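Local coordinates for protein acyl-coa oxidase (Arabidopsis thaliana, PDB 1W07) that catalyses the FAD-dependent desaturation of medium- and long-chain acyl-CoAs to 2-trans-enoyl-CoAs in peroxisomal beta-oxidation, passing the electrons to oxygen to give hydrogen peroxide, at residues G379-T384 with V428-Q433. The protein carries 1 engineered substitution. Sequence-based numbering, arbitrary orientation.
With FAD (flavin-adenine dinucleotide), chain I.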
ATOM      1  N   GLY B 379       8.209  16.145  12.260  1.00 14.87           N
ATOM      2  CA  GLY B 379       6.940  15.491  12.529  1.00 16.80           C
ATOM      3  C   GLY B 379       5.929  15.617  11.410  1.00 17.39           C
ATOM      4  O   GLY B 379       5.214  14.659  11.092  1.00 16.11           O
ATOM      5  N   LEU B 380       5.864  16.800  10.808  1.00 18.04           N
ATOM      6  CA  LEU B 380       4.925  17.024   9.716  1.00 17.92           C
ATOM      7  C   LEU B 380       5.341  16.247   8.492  1.00 15.61           C
ATOM      8  O   LEU B 380       4.496  15.755   7.762  1.00 18.34           O
ATOM      9  CB  LEU B 380       4.829  18.516   9.385  1.00 16.72           C
ATOM     10  CG  LEU B 380       4.128  19.396  10.430  1.00 19.21           C
ATOM     11  CD1 LEU B 380       4.112  20.858   9.967  1.00 18.90           C
ATOM     12  CD2 LEU B 380       2.716  18.860  10.648  1.00 19.93           C
ATOM     13  N   LYS B 381       6.648  16.149   8.264  1.00 15.83           N
ATOM     14  CA  LYS B 381       7.167  15.398   7.123  1.00 15.65           C
ATOM     15  C   LYS B 381       6.718  13.952   7.297  1.00 13.64           C
ATOM     16  O   LYS B 381       6.235  13.324   6.355  1.00 15.05           O
ATOM     17  CB  LYS B 381       8.704  15.495   7.062  1.00 15.39           C
ATOM     18  CG  LYS B 381       9.352  14.763   5.888  1.00 14.97           C
ATOM     19  CD  LYS B 381       9.507  13.280   6.174  1.00 15.14           C
ATOM     20  CE  LYS B 381      10.222  12.555   5.049  1.00 18.39           C
ATOM     21  NZ  LYS B 381      10.326  11.097   5.326  1.00 16.29           N
ATOM     22  N   SER B 382       6.855  13.432   8.513  1.00 13.23           N
ATOM     23  CA  SER B 382       6.450  12.057   8.833  1.00 11.99           C
ATOM     24  C   SER B 382       4.948  11.848   8.721  1.00 14.97           C
ATOM     25  O   SER B 382       4.477  10.884   8.116  1.00 14.90           O
ATOM     26  CB  SER B 382       6.870  11.701  10.264  1.00 11.03           C
ATOM     27  OG  SER B 382       6.547  10.364  10.556  1.00 13.14           O
ATOM     28  N   LEU B 383       4.197  12.751   9.337  1.00 14.61           N
ATOM     29  CA  LEU B 383       2.752  12.641   9.330  1.00 13.64           C
ATOM     30  C   LEU B 383       2.137  12.679   7.932  1.00 12.86           C
ATOM     31  O   LEU B 383       1.398  11.781   7.554  1.00 11.93           O
ATOM     32  CB  LEU B 383       2.136  13.748  10.193  1.00 14.60           C
ATOM     33  CG  LEU B 383       0.648  13.560  10.528  1.00 15.55           C
ATOM     34  CD1 LEU B 383       0.529  12.628  11.725  1.00 16.32           C
ATOM     35  CD2 LEU B 383       0.001  14.898  10.850  1.00 18.18           C
ATOM     36  N   THR B 384       2.456  13.715   7.163  1.00 13.92           N
ATOM     37  CA  THR B 384       1.907  13.882   5.818  1.00 11.34           C
ATOM     38  C   THR B 384       2.314  12.806   4.819  1.00 10.31           C
ATOM     39  O   THR B 384       1.482  12.360   4.013  1.00 10.89           O
ATOM     40  CB  THR B 384       2.249  15.270   5.231  1.00 14.22           C
ATOM     41  OG1 THR B 384       3.672  15.403   5.076  1.00 13.18           O
ATOM     42  CG2 THR B 384       1.761  16.368   6.171  1.00 18.78           C
ATOM     43  N   VAL B 428       9.438   6.776  11.197  1.00 16.01           N
ATOM     44  CA  VAL B 428       9.328   6.433  12.603  1.00 17.14           C
ATOM     45  C   VAL B 428      10.473   7.077  13.374  1.00 18.81           C
ATOM     46  O   VAL B 428      10.284   7.579  14.491  1.00 17.49           O
ATOM     47  CB  VAL B 428       9.351   4.912  12.797  1.00 17.72           C
ATOM     48  CG1 VAL B 428       9.445   4.567  14.268  1.00 19.38           C
ATOM     49  CG2 VAL B 428       8.096   4.309  12.190  1.00 20.78           C
ATOM     50  N   VAL B 429      11.663   7.068  12.782  1.00 14.44           N
ATOM     51  CA  VAL B 429      12.810   7.685  13.420  1.00 18.96           C
ATOM     52  C   VAL B 429      12.542   9.179  13.620  1.00 19.73           C
ATOM     53  O   VAL B 429      12.844   9.729  14.677  1.00 21.47           O
ATOM     54  CB  VAL B 429      14.086   7.507  12.567  1.00 21.20           C
ATOM     55  CG1 VAL B 429      15.224   8.296  13.182  1.00 20.79           C
ATOM     56  CG2 VAL B 429      14.458   6.033  12.482  1.00 23.99           C
ATOM     57  N   LEU B 430      11.973   9.838  12.610  1.00 17.60           N
ATOM     58  CA  LEU B 430      11.685  11.269  12.710  1.00 21.23           C
ATOM     59  C   LEU B 430      10.698  11.602  13.829  1.00 22.00           C
ATOM     60  O   LEU B 430      10.860  12.605  14.523  1.00 21.18           O
ATOM     61  CB  LEU B 430      11.147  11.811  11.373  1.00 17.20           C
ATOM     62  CG  LEU B 430      12.188  11.899  10.259  1.00 21.34           C
ATOM     63  CD1 LEU B 430      11.531  12.205   8.910  1.00 24.68           C
ATOM     64  CD2 LEU B 430      13.201  12.969  10.630  1.00 24.47           C
ATOM     65  N   GLN B 431       9.680  10.762  14.000  1.00 21.07           N
ATOM     66  CA  GLN B 431       8.684  10.986  15.035  1.00 20.73           C
ATOM     67  C   GLN B 431       9.281  10.785  16.427  1.00 23.18           C
ATOM     68  O   GLN B 431       8.800  11.359  17.406  1.00 24.74           O
ATOM     69  CB  GLN B 431       7.476  10.063  14.838  1.00 24.06           C
ATOM     70  CG  GLN B 431       6.543  10.468  13.677  1.00 24.92           C
ATOM     71  CD  GLN B 431       5.822  11.797  13.908  1.00 24.50           C
ATOM     72  OE1 GLN B 431       6.123  12.531  14.851  1.00 25.92           O
ATOM     73  NE2 GLN B 431       4.865  12.111  13.036  1.00 21.33           N
ATOM     74  N   LEU B 432      10.337   9.983  16.523  1.00 22.08           N
ATOM     75  CA  LEU B 432      10.980   9.764  17.815  1.00 22.59           C
ATOM     76  C   LEU B 432      11.716  11.030  18.228  1.00 23.30           C
ATOM     77  O   LEU B 432      11.836  11.335  19.414  1.00 21.37           O
ATOM     78  CB  LEU B 432      11.950   8.579  17.733  1.00 24.02           C
ATOM     79  CG  LEU B 432      11.267   7.205  17.629  1.00 20.92           C
ATOM     80  CD1 LEU B 432      12.301   6.134  17.312  1.00 22.29           C
ATOM     81  CD2 LEU B 432      10.551   6.905  18.936  1.00 21.83           C
ATOM     82  N   GLN B 433      12.206  11.773  17.244  1.00 22.33           N
ATOM     83  CA  GLN B 433      12.903  13.021  17.523  1.00 24.00           C
ATOM     84  C   GLN B 433      11.890  14.006  18.095  1.00 21.69           C
ATOM     85  O   GLN B 433      12.192  14.745  19.037  1.00 21.83           O
ATOM     86  CB  GLN B 433      13.526  13.582  16.241  1.00 26.90           C
ATOM     87  CG  GLN B 433      14.866  12.945  15.892  1.00 32.03           C
ATOM     88  CD  GLN B 433      15.241  13.110  14.428  1.00 35.58           C
ATOM     89  OE1 GLN B 433      14.986  14.152  13.815  1.00 37.97           O
ATOM     90  NE2 GLN B 433      15.865  12.085  13.865  1.00 36.37           N
TER
HETATM   91  PA  FAD I1660      16.604   2.443   8.610  1.00 20.64           P
HETATM   92  O1A FAD I1660      16.814   3.778   9.210  1.00 16.75           O
HETATM   93  O2A FAD I1660      17.704   1.458   8.701  1.00 17.34           O
HETATM   94  O5B FAD I1660      15.262   1.815   9.234  1.00 16.95           O
HETATM   95  C5B FAD I1660      14.854   0.482   8.920  1.00 14.41           C
HETATM   96  C4B FAD I1660      13.785   0.013   9.912  1.00 17.12           C
HETATM   97  O4B FAD I1660      14.348   0.118  11.233  1.00 16.36           O
HETATM   98  C3B FAD I1660      12.561   0.934   9.882  1.00 12.60           C
HETATM   99  O3B FAD I1660      11.407   0.214  10.323  1.00 15.74           O
HETATM  100  C2B FAD I1660      12.945   2.009  10.897  1.00 16.69           C
HETATM  101  O2B FAD I1660      11.772   2.563  11.498  1.00 13.64           O
HETATM  102  C1B FAD I1660      13.656   1.154  11.950  1.00 16.87           C
HETATM  103  N9A FAD I1660      14.594   1.970  12.756  1.00 15.69           N
HETATM  104  C8A FAD I1660      15.795   2.402  12.368  1.00 17.20           C
HETATM  105  N7A FAD I1660      16.354   3.111  13.350  1.00 14.24           N
HETATM  106  C5A FAD I1660      15.503   3.136  14.369  1.00 13.49           C
HETATM  107  C6A FAD I1660      15.540   3.698  15.639  1.00 14.48           C
HETATM  108  N6A FAD I1660      16.554   4.465  16.025  1.00 13.14           N
HETATM  109  N1A FAD I1660      14.453   3.486  16.496  1.00 17.37           N
HETATM  110  C2A FAD I1660      13.359   2.732  16.060  1.00 13.71           C
HETATM  111  N3A FAD I1660      13.355   2.224  14.840  1.00 18.81           N
HETATM  112  C4A FAD I1660      14.384   2.403  13.994  1.00 13.08           C
HETATM  113  N1  FAD I1660      20.312   8.933  -0.041  1.00 16.13           N
HETATM  114  C2  FAD I1660      21.262   9.864  -0.483  1.00 18.73           C
HETATM  115  O2  FAD I1660      22.261  10.092   0.195  1.00 24.47           O
HETATM  116  N3  FAD I1660      21.062  10.516  -1.709  1.00 17.62           N
HETATM  117  C4  FAD I1660      19.929  10.234  -2.482  1.00 20.17           C
HETATM  118  O4  FAD I1660      19.748  10.838  -3.541  1.00 15.16           O
HETATM  119  C4X FAD I1660      19.004   9.291  -2.044  1.00 18.39           C
HETATM  120  N5  FAD I1660      17.906   8.938  -2.843  1.00 16.82           N
HETATM  121  C5X FAD I1660      16.980   7.980  -2.422  1.00 19.12           C
HETATM  122  C6  FAD I1660      15.966   7.564  -3.278  1.00 16.54           C
HETATM  123  C7  FAD I1660      15.115   6.530  -2.905  1.00 18.94           C
HETATM  124  C7M FAD I1660      14.022   6.092  -3.879  1.00 19.89           C
HETATM  125  C8  FAD I1660      15.276   5.909  -1.661  1.00 20.31           C
HETATM  126  C8M FAD I1660      14.353   4.769  -1.225  1.00 19.05           C
HETATM  127  C9  FAD I1660      16.285   6.336  -0.806  1.00 16.78           C
HETATM  128  C9A FAD I1660      17.142   7.368  -1.173  1.00 19.98           C
HETATM  129  N10 FAD I1660      18.208   7.760  -0.351  1.00 16.92           N
HETATM  130  C10 FAD I1660      19.187   8.649  -0.826  1.00 18.32           C
HETATM  131  C1' FAD I1660      18.397   7.160   0.993  1.00 16.57           C
HETATM  132  C2' FAD I1660      17.409   7.779   1.987  1.00 17.80           C
HETATM  133  O2' FAD I1660      17.535   9.203   1.976  1.00 19.53           O
HETATM  134  C3' FAD I1660      17.554   7.270   3.424  1.00 20.91           C
HETATM  135  O3' FAD I1660      18.883   7.519   3.888  1.00 23.05           O
HETATM  136  C4' FAD I1660      17.261   5.773   3.553  1.00 20.36           C
HETATM  137  O4' FAD I1660      16.230   5.362   2.652  1.00 18.60           O
HETATM  138  C5' FAD I1660      16.842   5.469   4.991  1.00 23.99           C
HETATM  139  O5' FAD I1660      16.390   4.120   5.103  1.00 25.84           O
HETATM  140  P   FAD I1660      17.240   3.032   5.923  1.00 21.67           P
HETATM  141  O1P FAD I1660      17.474   1.892   5.011  1.00 19.08           O
HETATM  142  O2P FAD I1660      18.406   3.703   6.540  1.00 22.97           O
HETATM  143  O3P FAD I1660      16.194   2.604   7.064  1.00 19.51           O
HETATM  144  O   HOH W   1       4.092   9.990  11.757  1.00 35.59           O
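Segments 379-384 and 428-433 belong to helices 370-398 and 427-443, whose local axes approach to 8.5 Å at 141°, nearer antiparallel than perpendicular. Gln431 bridges them. Its CB leaves along the flank of its helix, with CG anti to the carbonyl carbon (chi1 -74°); CG meets Ser382 OG at 3.1 Å, and a turn about the CB-CG bond (chi2 -66°) brings the amide to the partner helix. There CD sits against Ser382 CB and OG, OE1 lies 3.8 Å from Gly379 CA, and NE2 lies 3.2 Å from Gly379 O. A water accepts from Gln431 NE2 at 2.6 Å and donates to Ser382 OG, which also bonds Asn427 O. An alanine at Gln431 would remove the amide and probably loosen this water-bridged junction between the helices. Beside it, Leu430 CD1 packs on Lys381 CD at 3.6 Å, the two side chains crossing nearly at right angles; Lys381 NZ reaches on to backbone oxygens including Ala420 O. The other face of 428-433 serves the cofactor: Val429 CG2 touches FAD N7A at 3.6 Å and Leu432 CD1 touches FAD N1A at 3.5 Å. Both helices belong to the C-alpha1 domain of the acyl-CoA oxidase family, and their packing here backs the FAD adenine site.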